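Local atomic coordinates of mycobacterium tuberculosis paralogous family 11 (PDB entry 4Y9I), a protein that probably catalyses the transfer of reducing equivalents between the deazaflavin coenzyme F420 and quinones. Residues I9-T14 and Y24-R29. Residues are numbered along the deposited sequence; the frame is centred on the assembly and turned at random.
Sequences IVLFTT and YVPLMR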
# COMPACT_ATOMS: atom_id res chain seq x y z
N ILE A 9 4.45 -2.16 10.66
CA ILE A 9 4.78 -1.64 9.31
C ILE A 9 5.21 -2.78 8.44
O ILE A 9 5.85 -3.72 8.91
CB ILE A 9 5.89 -0.55 9.46
CG1 ILE A 9 5.34 0.62 10.33
CG2 ILE A 9 6.45 -0.10 8.11
CD1 ILE A 9 6.44 1.56 10.80
N VAL A 10 4.94 -2.68 7.15
CA VAL A 10 5.52 -3.55 6.17
C VAL A 10 6.19 -2.74 5.04
O VAL A 10 5.99 -1.52 4.93
CB VAL A 10 4.50 -4.49 5.57
CG1 VAL A 10 3.95 -5.43 6.63
CG2 VAL A 10 3.45 -3.74 4.82
N LEU A 11 7.04 -3.43 4.28
CA LEU A 11 7.75 -2.77 3.17
C LEU A 11 7.32 -3.28 1.81
O LEU A 11 7.29 -4.50 1.56
CB LEU A 11 9.26 -3.08 3.27
CG LEU A 11 10.12 -2.36 2.23
CD1 LEU A 11 10.29 -0.91 2.57
CD2 LEU A 11 11.46 -3.03 2.17
N PHE A 12 6.96 -2.33 0.95
CA PHE A 12 6.62 -2.64 -0.45
C PHE A 12 7.71 -2.15 -1.32
O PHE A 12 8.09 -0.97 -1.24
CB PHE A 12 5.34 -1.96 -0.81
CG PHE A 12 4.14 -2.48 -0.01
CD1 PHE A 12 3.51 -3.64 -0.42
CD2 PHE A 12 3.71 -1.85 1.13
CE1 PHE A 12 2.42 -4.17 0.28
CE2 PHE A 12 2.64 -2.39 1.85
CZ PHE A 12 2.01 -3.58 1.45
N THR A 13 8.25 -3.02 -2.17
CA THR A 13 9.32 -2.64 -3.10
C THR A 13 8.75 -2.55 -4.49
O THR A 13 8.16 -3.50 -4.92
CB THR A 13 10.50 -3.61 -3.09
OG1 THR A 13 11.00 -3.70 -1.73
CG2 THR A 13 11.61 -3.10 -3.98
N THR A 14 8.92 -1.39 -5.08
CA THR A 14 8.44 -1.05 -6.39
C THR A 14 9.59 -0.99 -7.37
O THR A 14 10.77 -0.86 -6.98
CB THR A 14 7.62 0.27 -6.39
OG1 THR A 14 8.54 1.38 -6.24
CG2 THR A 14 6.50 0.30 -5.34
N TYR A 24 11.63 1.90 -2.28
CA TYR A 24 11.25 1.17 -1.08
C TYR A 24 10.21 2.01 -0.33
O TYR A 24 10.51 3.15 0.03
CB TYR A 24 12.48 0.88 -0.25
CG TYR A 24 13.52 0.13 -1.01
CD1 TYR A 24 13.46 -1.24 -1.20
CD2 TYR A 24 14.56 0.84 -1.67
CE1 TYR A 24 14.43 -1.91 -1.98
CE2 TYR A 24 15.47 0.20 -2.49
CZ TYR A 24 15.43 -1.16 -2.61
OH TYR A 24 16.39 -1.83 -3.38
N VAL A 25 9.02 1.46 -0.14
CA VAL A 25 7.85 2.21 0.33
C VAL A 25 7.34 1.50 1.62
O VAL A 25 6.60 0.52 1.54
CB VAL A 25 6.77 2.24 -0.74
CG1 VAL A 25 5.61 3.08 -0.31
CG2 VAL A 25 7.30 2.69 -2.08
N PRO A 26 7.74 1.97 2.77
CA PRO A 26 7.16 1.43 4.04
C PRO A 26 5.77 2.01 4.21
O PRO A 26 5.54 3.23 4.11
CB PRO A 26 8.10 1.90 5.14
CG PRO A 26 9.17 2.69 4.42
CD PRO A 26 8.70 3.04 3.05
N LEU A 27 4.83 1.11 4.56
CA LEU A 27 3.47 1.51 4.80
C LEU A 27 2.91 0.76 6.06
O LEU A 27 3.37 -0.35 6.35
CB LEU A 27 2.55 1.24 3.61
CG LEU A 27 2.90 1.90 2.28
CD1 LEU A 27 1.96 1.43 1.21
CD2 LEU A 27 2.78 3.40 2.34
N MET A 28 1.81 1.31 6.63
CA MET A 28 1.15 0.55 7.68
C MET A 28 0.75 -0.87 7.18
O MET A 28 0.22 -1.03 6.04
CB MET A 28 -0.11 1.26 8.18
CG MET A 28 0.20 2.68 8.72
SD MET A 28 1.35 2.61 10.15
CE MET A 28 0.36 1.73 11.42
N ARG A 29 0.98 -1.84 8.03
CA ARG A 29 0.57 -3.23 7.79
C ARG A 29 -0.96 -3.37 7.87
O ARG A 29 -1.58 -3.10 8.93
CB ARG A 29 1.19 -4.16 8.80
CG ARG A 29 0.91 -5.64 8.58
CD ARG A 29 1.70 -6.47 9.57
NE ARG A 29 1.53 -7.90 9.37
CZ ARG A 29 0.47 -8.59 9.75
NH1 ARG A 29 -0.53 -8.01 10.36
NH2 ARG A 29 0.40 -9.89 9.53
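A beta hairpin of the six-stranded antiparallel barrel pairs V10 and F12 on strand 9-15 with L27 and V25 on strand 22-32. V10 and L27 exchange two nearly straight hydrogen bonds, V10 N to L27 O and L27 N to V10 O, each 2.9 Å. At the next hydrogen-bonded pair V25 N gives F12 O a more bent hydrogen bond of 2.8 Å, whereas F12 N approaches V25 O from above the carbonyl plane, 43° out of it. V10 O also receives the CA-H of P26, 3.3 Å from P26 CA. The F12 side chain crosses that of L27 at about a right angle, with F12 CD2 3.7 Å from L27 CD1; Y36 and M38 of strand 35-39 also touch the F12 side chain. With CG anti to its backbone N (chi1 -176°) and the chain extended to NE, R29 lays CB, CG and CD along V10 CG1, 3.6 Å from R29 CG, and R29 NE goes on to a salt bridge with D65. On the other face T13 and Y24 lie side by side, T13 OG1 being 3.5 Å from Y24 CD1. Proline offers no N-H, but P26 occupies a non-hydrogen-bonded pair with L11, which leaves the ladder intact while V10, F12 and V25 are buried.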